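PDB 4AFM: endoglucanase CEL5A from Eubacterium cellulosolvens, which probably hydrolyses plant cell-wall glucans as a family 5 glycoside hydrolase, and carries here a family 65 carbohydrate-binding module thought to recognise xyloglucan. Local coordinates for residues 5-10 and 36-41; 31-36 and 103-108; 43-48 and 87-92; 49-54 and 78-83; 57-62 and 70-75. One frame throughout, in Å; residues are numbered along the deposited sequence. Where two conformers were deposited one is given.

Contact 1 of 5, residues 5-10 and 36-41; sequences IVLFSG and TMPFDL
Leu7 and Pro38 make the tight part of this contact, which is apolar and has no hydrogen bond between its two segments. The CD2 methyl of Leu7 lies 3.6 Å from Pro38 CG and equally near Pro38 CB, the two side chains crossing at about a right angle. Beside them Ile5 works with two branches: its CG2 sits 3.6 Å from the carbonyl O of Pro38, while CD1 reaches on to Phe39 CB at 3.8 Å. The looser buried touch is between Leu7 CD1 and the Phe39 ring, 4.1 Å from its CD1 and oblique to the ring plane. A chi1 of 72° sets CG of Phe39 between the backbone N and the carbonyl carbon, leaving CB to meet Ile5 CD1. In the conformer modelled, the CE methyl of selenomethionine Met37 lies 4.0 Å above one ring face, off toward the rim. Pro38, by contrast, is partly exposed, with a bound glycerol about 4 Å from its side chain, and Thr36 O is hydrogen-bonded to a glycerol, probably from the crystallisation liquor. Thr36 and Met37 also bond to Lys12 of the second subunit. Leu7 and Phe8 form a classic beta bulge opposite Ile123, and the chain turns a corner at Leu7; Phe39 packs on strand 118-127 and edge-to-face on Phe45 of strand 45-52, while Leu7 and Pro38 both touch Tyr28 of strand 28-30.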
# COMPACT_ATOMS: atom_id res chain seq x y z
N ILE A 5 7.19 -1.62 11.22
CA ILE A 5 7.08 -1.60 9.74
C ILE A 5 6.38 -0.28 9.42
O ILE A 5 5.24 -0.06 9.90
CB ILE A 5 6.31 -2.79 9.31
CG1 ILE A 5 7.04 -4.11 9.74
CG2 ILE A 5 6.09 -2.71 7.84
CD1 ILE A 5 6.17 -5.34 9.61
N VAL A 6 6.97 0.52 8.60
CA VAL A 6 6.33 1.76 8.17
C VAL A 6 5.45 1.45 6.96
O VAL A 6 6.00 0.98 5.91
CB VAL A 6 7.34 2.85 7.89
CG1 VAL A 6 6.65 4.14 7.38
CG2 VAL A 6 8.20 3.14 9.11
N LEU A 7 4.16 1.61 7.08
CA LEU A 7 3.21 1.44 5.97
C LEU A 7 3.07 2.69 5.19
O LEU A 7 2.65 2.63 4.01
CB LEU A 7 1.85 0.97 6.53
CG LEU A 7 1.89 -0.31 7.32
CD1 LEU A 7 0.48 -0.73 7.77
CD2 LEU A 7 2.57 -1.40 6.63
N PHE A 8 3.33 3.84 5.77
CA PHE A 8 3.24 5.14 5.11
C PHE A 8 3.95 6.15 5.95
O PHE A 8 3.74 6.17 7.20
CB PHE A 8 1.75 5.59 4.98
CG PHE A 8 1.63 6.98 4.42
CD1 PHE A 8 1.83 7.22 3.04
CD2 PHE A 8 1.39 8.07 5.25
CE1 PHE A 8 1.77 8.51 2.58
CE2 PHE A 8 1.33 9.38 4.77
CZ PHE A 8 1.49 9.58 3.38
N SER A 9 4.71 7.08 5.37
CA SER A 9 5.02 8.30 6.12
C SER A 9 5.10 9.43 5.08
O SER A 9 5.66 9.26 3.99
CB SER A 9 6.22 8.13 7.02
OG SER A 9 7.32 8.20 6.23
N GLY A 10 4.57 10.57 5.44
CA GLY A 10 4.48 11.73 4.53
C GLY A 10 3.42 12.64 5.06
O GLY A 10 3.38 12.91 6.26
N THR A 36 0.30 -7.90 -2.33
CA THR A 36 1.25 -8.53 -1.39
C THR A 36 1.27 -7.69 -0.12
O THR A 36 1.19 -6.46 -0.13
CB THR A 36 2.63 -8.64 -2.07
OG1 THR A 36 3.42 -9.47 -1.19
CG2 THR A 36 3.31 -7.34 -2.27
N MSE A 37 1.35 -8.34 1.02
CA MSE A 37 1.13 -7.69 2.31
C MSE A 37 2.41 -7.08 2.86
O MSE A 37 3.46 -7.74 2.87
CB MSE A 37 0.60 -8.78 3.27
CG MSE A 37 -0.86 -9.13 3.07
SE MSE A 37 -2.06 -7.56 3.42
CE MSE A 37 -1.68 -7.46 5.37
N PRO A 38 2.35 -5.89 3.43
CA PRO A 38 3.50 -5.29 4.06
C PRO A 38 3.77 -5.77 5.45
O PRO A 38 4.86 -5.54 6.01
CB PRO A 38 3.21 -3.79 3.98
CG PRO A 38 1.71 -3.73 4.09
CD PRO A 38 1.24 -4.89 3.24
N PHE A 39 2.79 -6.42 6.12
CA PHE A 39 2.98 -6.96 7.44
C PHE A 39 2.20 -8.27 7.49
O PHE A 39 1.33 -8.55 6.65
CB PHE A 39 2.62 -6.00 8.58
CG PHE A 39 1.17 -5.75 8.75
CD1 PHE A 39 0.46 -4.87 7.93
CD2 PHE A 39 0.44 -6.43 9.73
CE1 PHE A 39 -0.90 -4.63 8.10
CE2 PHE A 39 -0.90 -6.15 9.90
CZ PHE A 39 -1.59 -5.31 9.06
N ASP A 40 2.47 -9.05 8.53
CA ASP A 40 1.87 -10.39 8.70
C ASP A 40 0.76 -10.30 9.76
O ASP A 40 0.95 -10.11 10.95
CB ASP A 40 2.96 -11.34 9.22
CG ASP A 40 2.40 -12.74 9.38
OD1 ASP A 40 1.23 -13.01 9.09
OD2 ASP A 40 3.23 -13.59 9.84
N LEU A 41 -0.49 -10.41 9.24
CA LEU A 41 -1.70 -10.38 10.10
C LEU A 41 -1.74 -11.44 11.14
O LEU A 41 -2.49 -11.38 12.12
CB LEU A 41 -2.89 -10.52 9.18
CG LEU A 41 -3.22 -9.22 8.38
CD1 LEU A 41 -4.04 -9.59 7.15
CD2 LEU A 41 -3.98 -8.20 9.23

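Contact 2 of 5, residues 31-36 and 103-108; sequences QPPYQT and DLDYIG
Pro32 and Pro33 press against the backbone of Leu104 and Asp105, and most of the contact is carbon against carbonyl oxygen. Pro33 CD lies 3.4 Å from Leu104 O, and Pro32 CD lies 3.6 Å from Asp105 O. The latter oxygen also receives a CA-H...O contact from Gln31 CA, at 3.4 Å. Apolar contacts are looser: Pro32 CG stands 4.1 Å from Leu104 CD2 and 4.3 Å from Ile107 CD1. An alanine at Pro32 would lose CG and CD, and would probably open a gap beside the Leu104 and Ile107 methyls. The segment 31-36 leaves strand 28-30 just as that strand's partner, 106-111, begins; Asp105 and Tyr106 form a classic beta bulge facing Ala61. Gln31 N donates to Gln35 OE1 in the plane of the amide carbonyl, and Gln31 O accepts from Tyr34 N. One water forms a bridge: it donates to Asp105 O at 2.8 Å and, weakly, to Gln31 OE1 in the conformer modelled. At the aromatic ring, Gln31 CG of that conformer meets the edge of Tyr106 at CD1, 4.1 Å away, while the Tyr106 hydroxyl bonds to Glu29. Asp105 OD2 is hydrogen-bonded to His65 NE2 and Trp63 N.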
# COMPACT_ATOMS: atom_id res chain seq x y z
N GLN A 31 -6.03 -4.32 0.14
CA GLN A 31 -6.91 -5.38 -0.15
C GLN A 31 -6.09 -6.69 -0.17
O GLN A 31 -5.47 -7.01 -1.21
CB GLN A 31 -7.57 -5.14 -1.42
CG GLN A 31 -8.43 -3.89 -1.20
CD GLN A 31 -9.42 -3.57 -2.31
OE1 GLN A 31 -9.98 -4.44 -3.00
NE2 GLN A 31 -9.71 -2.30 -2.42
N PRO A 32 -6.04 -7.39 0.93
CA PRO A 32 -5.13 -8.57 1.00
C PRO A 32 -5.28 -9.58 -0.08
O PRO A 32 -4.23 -10.11 -0.51
CB PRO A 32 -5.45 -9.16 2.40
CG PRO A 32 -5.88 -7.92 3.19
CD PRO A 32 -6.71 -7.12 2.25
N PRO A 33 -6.41 -9.87 -0.65
CA PRO A 33 -6.47 -10.89 -1.73
C PRO A 33 -5.77 -10.35 -2.95
O PRO A 33 -5.44 -11.22 -3.81
CB PRO A 33 -7.97 -11.01 -2.03
CG PRO A 33 -8.65 -10.68 -0.72
CD PRO A 33 -7.79 -9.47 -0.21
N TYR A 34 -5.52 -9.09 -3.12
CA TYR A 34 -5.01 -8.53 -4.37
C TYR A 34 -3.67 -7.87 -4.26
O TYR A 34 -3.08 -7.45 -5.35
CB TYR A 34 -6.01 -7.44 -4.92
CG TYR A 34 -7.31 -8.09 -5.26
CD1 TYR A 34 -7.43 -8.99 -6.31
CD2 TYR A 34 -8.44 -7.87 -4.49
CE1 TYR A 34 -8.64 -9.60 -6.62
CE2 TYR A 34 -9.68 -8.45 -4.82
CZ TYR A 34 -9.73 -9.33 -5.84
OH TYR A 34 -10.98 -9.86 -6.15
N GLN A 35 -3.11 -7.56 -3.11
CA GLN A 35 -1.83 -6.79 -2.90
C GLN A 35 -0.95 -7.65 -1.97
O GLN A 35 -1.39 -8.02 -0.85
CB GLN A 35 -1.95 -5.43 -2.21
CG GLN A 35 -2.65 -4.44 -3.09
CD GLN A 35 -2.91 -3.21 -2.18
OE1 GLN A 35 -3.93 -3.18 -1.37
NE2 GLN A 35 -2.10 -2.20 -2.26
N THR A 36 0.30 -7.90 -2.33
CA THR A 36 1.25 -8.53 -1.39
C THR A 36 1.27 -7.69 -0.12
O THR A 36 1.19 -6.46 -0.13
CB THR A 36 2.63 -8.64 -2.07
OG1 THR A 36 3.42 -9.47 -1.19
CG2 THR A 36 3.31 -7.34 -2.27
N ASP A 103 -10.12 -14.74 5.34
CA ASP A 103 -11.13 -14.27 4.37
C ASP A 103 -11.17 -12.74 4.40
O ASP A 103 -12.18 -12.18 3.88
CB ASP A 103 -12.54 -14.86 4.74
CG ASP A 103 -12.87 -14.58 6.26
OD1 ASP A 103 -12.17 -13.85 7.01
OD2 ASP A 103 -13.92 -15.24 6.70
N LEU A 104 -10.17 -12.05 4.87
CA LEU A 104 -10.19 -10.59 4.96
C LEU A 104 -10.08 -9.92 3.62
O LEU A 104 -9.05 -10.14 2.90
CB LEU A 104 -9.07 -10.18 5.89
CG LEU A 104 -8.94 -8.66 6.10
CD1 LEU A 104 -10.16 -8.05 6.78
CD2 LEU A 104 -7.66 -8.36 6.89
N ASP A 105 -11.02 -9.10 3.23
CA ASP A 105 -10.98 -8.44 1.88
C ASP A 105 -10.42 -7.06 1.91
O ASP A 105 -9.96 -6.59 0.82
CB ASP A 105 -12.40 -8.43 1.30
CG ASP A 105 -12.91 -9.70 0.90
OD1 ASP A 105 -12.19 -10.39 0.10
OD2 ASP A 105 -14.01 -10.16 1.24
N TYR A 106 -10.44 -6.34 3.02
CA TYR A 106 -10.18 -4.91 2.97
C TYR A 106 -9.72 -4.42 4.31
O TYR A 106 -10.34 -4.79 5.37
CB TYR A 106 -11.54 -4.21 2.61
CG TYR A 106 -11.48 -2.71 2.59
CD1 TYR A 106 -10.85 -2.03 1.54
CD2 TYR A 106 -12.01 -1.94 3.65
CE1 TYR A 106 -10.83 -0.65 1.50
CE2 TYR A 106 -11.94 -0.56 3.60
CZ TYR A 106 -11.38 0.05 2.53
OH TYR A 106 -11.37 1.45 2.59
N ILE A 107 -8.72 -3.56 4.32
CA ILE A 107 -8.32 -2.80 5.47
C ILE A 107 -8.32 -1.36 5.05
O ILE A 107 -7.72 -1.00 4.03
CB ILE A 107 -6.85 -3.21 5.90
CG1 ILE A 107 -6.87 -4.67 6.33
CG2 ILE A 107 -6.37 -2.29 7.03
CD1 ILE A 107 -5.45 -5.23 6.49
N GLY A 108 -8.96 -0.46 5.78
CA GLY A 108 -8.98 0.95 5.42
C GLY A 108 -8.82 1.82 6.64
O GLY A 108 -9.39 1.53 7.74
O HOH W 1 -10.58 -7.55 -1.71

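Contact 3 of 5, residues 43-48 and 87-92; sequences KNFEIK and FTKEQI
An antiparallel strand pair runs straight into a helix start here: Ile47 faces Phe87 as a hydrogen-bonded pair, Glu46 faces Thr88 as a non-hydrogen-bonded one, and Thr88 N-caps helix 89-96 in a capping box with Gln91. Ile47 N donates to Phe87 O at 2.9 Å, and Phe87 N returns a bond to Ile47 O. The register carries on one step into the helix, where Lys89 N donates to Phe45 O at 2.9 Å. Lys89 runs fully extended across the Phe45 ring: CB stands over its centre, 3.9 Å from the centroid, and CD touches CE2 at 3.7 Å. NZ then bonds Lys43 O at 3.0 Å from above the carbonyl plane, and also Leu41 O. An alanine in place of Lys89 would keep CB over the ring but would probably leave both carbonyls without this donor and one rim of Phe45 less covered. Ile92 CD1 meets Phe45 CE1 at 3.7 Å. On the side of strand 56-62, Ile47, Phe87 and Ile92 all pack on Leu58.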
# COMPACT_ATOMS: atom_id res chain seq x y z
N LYS A 43 0.74 -12.37 13.11
CA LYS A 43 1.45 -11.98 14.37
C LYS A 43 0.52 -11.18 15.24
O LYS A 43 -0.48 -10.65 14.81
CB LYS A 43 2.69 -11.16 13.99
CG LYS A 43 3.65 -11.99 13.14
CD LYS A 43 5.08 -11.56 12.88
CE LYS A 43 5.81 -11.43 14.20
NZ LYS A 43 6.42 -12.74 14.61
N ASN A 44 0.91 -11.02 16.53
CA ASN A 44 0.20 -10.07 17.34
C ASN A 44 0.73 -8.74 16.97
O ASN A 44 1.95 -8.63 16.67
CB ASN A 44 0.47 -10.35 18.83
CG ASN A 44 -0.58 -9.72 19.66
OD1 ASN A 44 -1.64 -9.18 19.20
ND2 ASN A 44 -0.30 -9.71 20.99
N PHE A 45 -0.12 -7.88 16.57
CA PHE A 45 0.31 -6.55 16.07
C PHE A 45 -0.56 -5.44 16.58
O PHE A 45 -1.67 -5.67 17.13
CB PHE A 45 0.26 -6.56 14.54
CG PHE A 45 -1.12 -6.68 13.91
CD1 PHE A 45 -1.94 -5.51 13.78
CD2 PHE A 45 -1.65 -7.88 13.47
CE1 PHE A 45 -3.19 -5.67 13.29
CE2 PHE A 45 -2.90 -8.02 13.00
CZ PHE A 45 -3.71 -6.87 12.87
N GLU A 46 -0.02 -4.23 16.46
CA GLU A 46 -0.84 -3.03 16.58
C GLU A 46 -0.57 -2.17 15.41
O GLU A 46 0.49 -2.28 14.75
CB GLU A 46 -0.55 -2.25 17.85
CG GLU A 46 0.87 -1.94 18.10
CD GLU A 46 1.10 -1.36 19.49
OE1 GLU A 46 0.25 -1.57 20.42
OE2 GLU A 46 2.19 -0.70 19.58
N ILE A 47 -1.56 -1.37 15.06
CA ILE A 47 -1.40 -0.38 14.00
C ILE A 47 -1.40 0.99 14.66
O ILE A 47 -2.37 1.28 15.46
CB ILE A 47 -2.55 -0.53 12.99
CG1 ILE A 47 -2.39 -1.91 12.24
CG2 ILE A 47 -2.55 0.64 11.96
CD1 ILE A 47 -3.54 -2.25 11.40
N LYS A 48 -0.47 1.83 14.41
CA LYS A 48 -0.43 3.15 15.01
C LYS A 48 -0.45 4.17 13.90
O LYS A 48 0.28 4.06 12.88
CB LYS A 48 0.86 3.34 15.79
CG LYS A 48 0.97 2.28 16.89
CD LYS A 48 2.07 2.66 17.83
CE LYS A 48 3.32 1.98 17.46
NZ LYS A 48 3.99 1.82 18.79
N PHE A 87 -4.42 1.00 17.41
CA PHE A 87 -5.42 -0.04 17.20
C PHE A 87 -4.73 -1.38 17.48
O PHE A 87 -3.58 -1.55 17.07
CB PHE A 87 -5.95 -0.04 15.76
CG PHE A 87 -6.55 1.27 15.34
CD1 PHE A 87 -5.78 2.26 14.75
CD2 PHE A 87 -7.93 1.52 15.50
CE1 PHE A 87 -6.31 3.42 14.32
CE2 PHE A 87 -8.47 2.71 15.06
CZ PHE A 87 -7.67 3.66 14.46
N THR A 88 -5.32 -2.27 18.20
CA THR A 88 -4.66 -3.56 18.47
C THR A 88 -5.32 -4.70 17.79
O THR A 88 -6.53 -4.69 17.50
CB THR A 88 -4.68 -3.88 19.95
OG1 THR A 88 -6.00 -4.20 20.40
CG2 THR A 88 -4.15 -2.66 20.82
N LYS A 89 -4.53 -5.77 17.55
CA LYS A 89 -5.10 -6.90 16.91
C LYS A 89 -6.26 -7.49 17.75
O LYS A 89 -7.29 -7.94 17.22
CB LYS A 89 -4.05 -8.02 16.70
CG LYS A 89 -4.64 -9.24 16.08
CD LYS A 89 -3.54 -10.27 15.81
CE LYS A 89 -4.08 -11.43 15.10
NZ LYS A 89 -2.97 -12.41 14.75
N GLU A 90 -6.10 -7.52 19.07
CA GLU A 90 -7.18 -8.20 19.79
C GLU A 90 -8.47 -7.28 19.68
O GLU A 90 -9.58 -7.88 19.58
CB GLU A 90 -6.69 -8.36 21.22
CG GLU A 90 -5.50 -9.32 21.50
CD GLU A 90 -5.24 -10.56 20.56
OE1 GLU A 90 -6.00 -11.55 20.68
OE2 GLU A 90 -4.21 -10.62 19.78
N GLN A 91 -8.38 -5.98 19.67
CA GLN A 91 -9.57 -5.17 19.46
C GLN A 91 -10.18 -5.40 18.09
O GLN A 91 -11.37 -5.53 17.86
CB GLN A 91 -9.05 -3.80 19.70
CG GLN A 91 -9.95 -2.78 19.26
CD GLN A 91 -9.28 -1.42 19.03
OE1 GLN A 91 -8.11 -1.19 18.62
NE2 GLN A 91 -10.12 -0.44 19.24
N ILE A 92 -9.30 -5.48 17.06
CA ILE A 92 -9.76 -5.71 15.69
C ILE A 92 -10.44 -7.06 15.64
O ILE A 92 -11.50 -7.17 14.97
CB ILE A 92 -8.53 -5.63 14.71
CG1 ILE A 92 -7.93 -4.23 14.69
CG2 ILE A 92 -8.91 -6.09 13.37
CD1 ILE A 92 -6.49 -4.16 14.09

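Contact 4 of 5, residues 49-54 and 78-83; sequences VDYSGA and YYVVDG
Tyr51 of strand 45-52 and Gly83, which follows strand 79-81, meet through the backbone. Tyr51 N donates to Gly83 O at 3.0 Å with an N-H...O angle of 163°. The same oxygen lies 3.3 Å from Asp50 CA in a CA-H...O contact, so one acceptor is shared by two neighbouring residues. Asp82 and Gly83 both have positive phi, close to a type I' turn, and this reverses the chain from strand 79-81 into strand 84-88. The main side-chain touch is from Tyr51 OH to Val80 CG1, 3.4 Å away in the modelled conformer of the valine, which lies near the plane of the ring at its edge. Tyr51 CD1 comes 3.8 Å from Gly83 O. Val80 and Gly83 are exposed, whereas Asp50 turns its OD1 to Thr84 OG1. Around this surface patch, Tyr51 and Val80 both rest on Ala85 of strand 84-88, and Val49 and Tyr51 touch Ile56 at the start of strand 56-62.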
# COMPACT_ATOMS: atom_id res chain seq x y z
N VAL A 49 -1.24 5.22 14.06
CA VAL A 49 -1.41 6.23 12.99
C VAL A 49 -1.16 7.61 13.59
O VAL A 49 -1.89 7.96 14.60
CB VAL A 49 -2.86 6.16 12.42
CG1 VAL A 49 -2.97 7.18 11.29
CG2 VAL A 49 -3.19 4.77 11.90
N ASP A 50 -0.27 8.37 13.07
CA ASP A 50 -0.11 9.78 13.46
C ASP A 50 -1.02 10.56 12.59
O ASP A 50 -0.92 10.52 11.31
CB ASP A 50 1.31 10.22 13.29
CG ASP A 50 2.30 9.50 14.17
OD1 ASP A 50 1.95 8.78 15.10
OD2 ASP A 50 3.53 9.66 13.85
N TYR A 51 -1.92 11.35 13.17
CA TYR A 51 -3.02 12.03 12.42
C TYR A 51 -3.41 13.28 13.12
O TYR A 51 -3.16 13.43 14.34
CB TYR A 51 -4.22 11.09 12.23
CG TYR A 51 -5.04 10.91 13.46
CD1 TYR A 51 -4.52 10.18 14.56
CD2 TYR A 51 -6.30 11.52 13.59
CE1 TYR A 51 -5.25 10.12 15.75
CE2 TYR A 51 -7.01 11.40 14.77
CZ TYR A 51 -6.46 10.68 15.82
OH TYR A 51 -7.18 10.60 17.03
N SER A 52 -4.13 14.11 12.41
CA SER A 52 -4.83 15.26 13.03
C SER A 52 -5.95 15.66 12.13
O SER A 52 -6.00 15.32 10.94
CB SER A 52 -3.91 16.34 13.33
OG SER A 52 -3.40 16.94 12.25
N GLY A 53 -6.89 16.49 12.63
CA GLY A 53 -7.84 17.21 11.84
C GLY A 53 -9.24 16.64 11.87
O GLY A 53 -10.20 17.34 11.57
N ALA A 54 -9.37 15.35 12.17
CA ALA A 54 -10.67 14.66 12.22
C ALA A 54 -10.45 13.48 13.12
O ALA A 54 -9.35 12.98 13.27
CB ALA A 54 -11.11 14.20 10.83
N TYR A 78 -8.12 1.97 20.01
CA TYR A 78 -8.04 1.43 21.36
C TYR A 78 -7.76 2.58 22.30
O TYR A 78 -8.41 2.68 23.40
CB TYR A 78 -6.99 0.37 21.40
CG TYR A 78 -6.86 -0.35 22.72
CD1 TYR A 78 -7.93 -0.70 23.49
CD2 TYR A 78 -5.60 -0.52 23.25
CE1 TYR A 78 -7.72 -1.34 24.80
CE2 TYR A 78 -5.36 -1.23 24.46
CZ TYR A 78 -6.41 -1.56 25.18
OH TYR A 78 -6.17 -2.22 26.43
N TYR A 79 -6.84 3.47 21.98
CA TYR A 79 -6.69 4.75 22.63
C TYR A 79 -5.95 5.65 21.68
O TYR A 79 -5.29 5.21 20.71
CB TYR A 79 -5.95 4.62 24.00
CG TYR A 79 -4.56 4.08 23.84
CD1 TYR A 79 -4.34 2.69 23.84
CD2 TYR A 79 -3.47 4.91 23.69
CE1 TYR A 79 -3.02 2.21 23.66
CE2 TYR A 79 -2.16 4.41 23.55
CZ TYR A 79 -2.01 3.05 23.56
OH TYR A 79 -0.68 2.54 23.35
N VAL A 80 -6.05 6.93 21.98
CA VAL A 80 -5.21 7.97 21.37
C VAL A 80 -4.31 8.55 22.42
O VAL A 80 -4.69 8.68 23.62
CB VAL A 80 -6.01 9.01 20.61
CG1 VAL A 80 -6.94 8.32 19.55
CG2 VAL A 80 -6.81 9.92 21.42
N VAL A 81 -3.13 8.96 22.03
CA VAL A 81 -2.16 9.66 22.90
C VAL A 81 -1.45 10.63 22.02
O VAL A 81 -1.07 10.26 20.88
CB VAL A 81 -1.24 8.72 23.61
CG1 VAL A 81 -0.41 7.84 22.67
CG2 VAL A 81 -0.28 9.49 24.53
N ASP A 82 -1.11 11.91 22.31
CA ASP A 82 -0.01 12.73 21.44
C ASP A 82 0.07 12.75 19.81
O ASP A 82 1.03 12.67 19.12
CB ASP A 82 1.34 12.16 21.73
CG ASP A 82 2.48 13.12 21.45
OD1 ASP A 82 2.30 14.37 21.48
OD2 ASP A 82 3.56 12.52 21.14
N GLY A 83 -1.10 12.85 19.37
CA GLY A 83 -1.48 12.87 17.92
C GLY A 83 -1.43 11.47 17.35
O GLY A 83 -1.28 11.43 16.08

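Contact 5 of 5, residues 57-62 and 70-75; sequences VLIFAR and QIWAQI
Ile59 and Trp72 meet as bump and plate: Ile59 CG2, in the conformer modelled, stands 3.5 Å from the centroid of the indole six-membered ring, almost straight above it. Ala61 CB lies beside it, 3.7 Å from Trp72 CE3. Ile59 CD1 slots against Gln74 CG at 3.5 Å, the two side chains lying side by side and pointing the same way. Gln74 OE1 accepts from Trp72 NE1 at 2.9 Å, nearly in the indole plane, which would help fix how the ring is turned. On the other face of the hairpin, with Leu58 and Phe60, Ile71 CD1 sits 3.4 Å from Arg62 CZ, over the centre of the guanidinium face; the arginine chain bends at chi3 (76°), turning NE back beside Ile71 CD1, and Asp103 and Pro69 O hold its terminal nitrogens. Leu58 CB meets Ile75 CG1 at 4.1 Å. Six backbone hydrogen bonds join this antiparallel hairpin, with an inverse gamma turn centred on Ala73; exposed Trp72 is consistent with the aromatic sugar platforms common on carbohydrate-binding modules.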
# COMPACT_ATOMS: atom_id res chain seq x y z
N VAL A 57 -11.01 6.26 12.14
CA VAL A 57 -11.41 4.85 12.34
C VAL A 57 -10.55 3.95 11.47
O VAL A 57 -10.04 4.34 10.43
CB VAL A 57 -12.92 4.58 12.11
CG1 VAL A 57 -13.75 5.36 13.11
CG2 VAL A 57 -13.31 4.96 10.69
N LEU A 58 -10.49 2.69 11.88
CA LEU A 58 -9.86 1.61 11.14
C LEU A 58 -10.96 0.66 10.76
O LEU A 58 -11.84 0.29 11.61
CB LEU A 58 -8.80 0.92 12.01
CG LEU A 58 -8.11 -0.29 11.36
CD1 LEU A 58 -7.26 0.15 10.18
CD2 LEU A 58 -7.24 -0.95 12.47
N ILE A 59 -11.01 0.18 9.54
CA ILE A 59 -12.04 -0.74 8.95
C ILE A 59 -11.32 -2.04 8.64
O ILE A 59 -10.36 -1.98 7.81
CB ILE A 59 -12.67 -0.18 7.62
CG1 ILE A 59 -13.16 1.26 7.73
CG2 ILE A 59 -13.75 -1.12 7.12
CD1 ILE A 59 -14.15 1.52 8.85
N PHE A 60 -11.75 -3.19 9.13
CA PHE A 60 -11.43 -4.50 8.54
C PHE A 60 -12.70 -5.01 7.95
O PHE A 60 -13.75 -5.05 8.72
CB PHE A 60 -10.90 -5.47 9.60
CG PHE A 60 -9.41 -5.41 9.82
CD1 PHE A 60 -8.71 -4.18 9.97
CD2 PHE A 60 -8.72 -6.58 9.87
CE1 PHE A 60 -7.32 -4.22 10.20
CE2 PHE A 60 -7.32 -6.57 10.12
CZ PHE A 60 -6.64 -5.40 10.22
N ALA A 61 -12.76 -5.41 6.69
CA ALA A 61 -14.03 -5.83 6.08
C ALA A 61 -13.86 -7.09 5.32
O ALA A 61 -12.81 -7.38 4.71
CB ALA A 61 -14.66 -4.73 5.23
N ARG A 62 -14.96 -7.86 5.28
CA ARG A 62 -15.12 -9.04 4.41
C ARG A 62 -16.35 -8.83 3.62
O ARG A 62 -17.44 -8.57 4.18
CB ARG A 62 -15.24 -10.30 5.30
CG ARG A 62 -15.46 -11.56 4.45
CD ARG A 62 -15.63 -12.79 5.34
NE ARG A 62 -17.00 -12.75 5.92
CZ ARG A 62 -17.41 -13.56 6.92
NH1 ARG A 62 -16.56 -14.35 7.56
NH2 ARG A 62 -18.68 -13.50 7.29
N GLN A 70 -21.45 -9.99 4.98
CA GLN A 70 -20.47 -8.90 5.02
C GLN A 70 -20.09 -8.58 6.43
O GLN A 70 -20.99 -8.36 7.27
CB GLN A 70 -21.07 -7.69 4.32
CG GLN A 70 -20.14 -6.44 4.48
CD GLN A 70 -20.44 -5.36 3.43
OE1 GLN A 70 -19.85 -5.36 2.34
NE2 GLN A 70 -21.39 -4.50 3.67
N ILE A 71 -18.80 -8.51 6.72
CA ILE A 71 -18.31 -7.98 8.00
C ILE A 71 -17.82 -6.60 7.76
O ILE A 71 -17.02 -6.36 6.77
CB ILE A 71 -17.15 -8.81 8.55
CG1 ILE A 71 -17.63 -10.27 8.82
CG2 ILE A 71 -16.60 -8.18 9.84
CD1 ILE A 71 -16.45 -11.18 9.17
N TRP A 72 -18.28 -5.59 8.48
CA TRP A 72 -17.73 -4.23 8.41
C TRP A 72 -17.25 -3.87 9.80
O TRP A 72 -18.08 -3.39 10.67
CB TRP A 72 -18.76 -3.28 7.87
CG TRP A 72 -18.21 -1.86 7.66
CD1 TRP A 72 -18.35 -0.82 8.56
CD2 TRP A 72 -17.49 -1.37 6.50
NE1 TRP A 72 -17.77 0.33 8.02
CE2 TRP A 72 -17.23 0.02 6.81
CE3 TRP A 72 -17.08 -1.90 5.33
CZ2 TRP A 72 -16.58 0.86 5.87
CZ3 TRP A 72 -16.39 -1.10 4.40
CH2 TRP A 72 -16.15 0.29 4.71
N ALA A 73 -16.06 -4.20 10.13
CA ALA A 73 -15.45 -4.12 11.56
C ALA A 73 -14.93 -2.65 11.63
O ALA A 73 -13.66 -2.50 11.31
CB ALA A 73 -14.52 -5.17 11.83
N GLN A 74 -15.69 -1.68 11.87
CA GLN A 74 -15.31 -0.29 12.02
C GLN A 74 -14.89 -0.11 13.47
O GLN A 74 -15.79 -0.30 14.39
CB GLN A 74 -16.39 0.56 11.63
CG GLN A 74 -16.16 1.98 11.73
CD GLN A 74 -17.22 2.72 11.07
OE1 GLN A 74 -17.75 2.47 10.00
NE2 GLN A 74 -17.66 3.73 11.82
N ILE A 75 -13.68 0.28 13.73
CA ILE A 75 -13.23 0.43 15.08
C ILE A 75 -12.62 1.76 15.29
O ILE A 75 -11.87 2.35 14.52
CB ILE A 75 -12.41 -0.55 15.75
CG1 ILE A 75 -11.27 -0.73 14.84
CG2 ILE A 75 -13.11 -1.90 15.94
CD1 ILE A 75 -10.12 -1.49 15.58

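Contact 3 joins strand 45-52 to its neighbour 84-88, and contact 4 touches 45-52 from the turn after strand 79-81, which pairs with 84-88. Contacts 2 and 5 share the other sheet, where Gly108 O lies 2.8 Å from Ile59 N. The sheets meet through contacts 3 and 5, with Phe87 CE2 3.6 Å from Leu58 CB. Contact 1 continues into contact 2 through Thr36, and Met37 SE, in the conformer modelled, lies 3.8 Å from Pro32 CG. The sheet face carrying exposed Trp72 of contact 5, and Ile59 with Tyr106 of contact 2 against it, is probably the sugar-binding surface; the small molecules near these contacts are glycerol and acetate, not sugar.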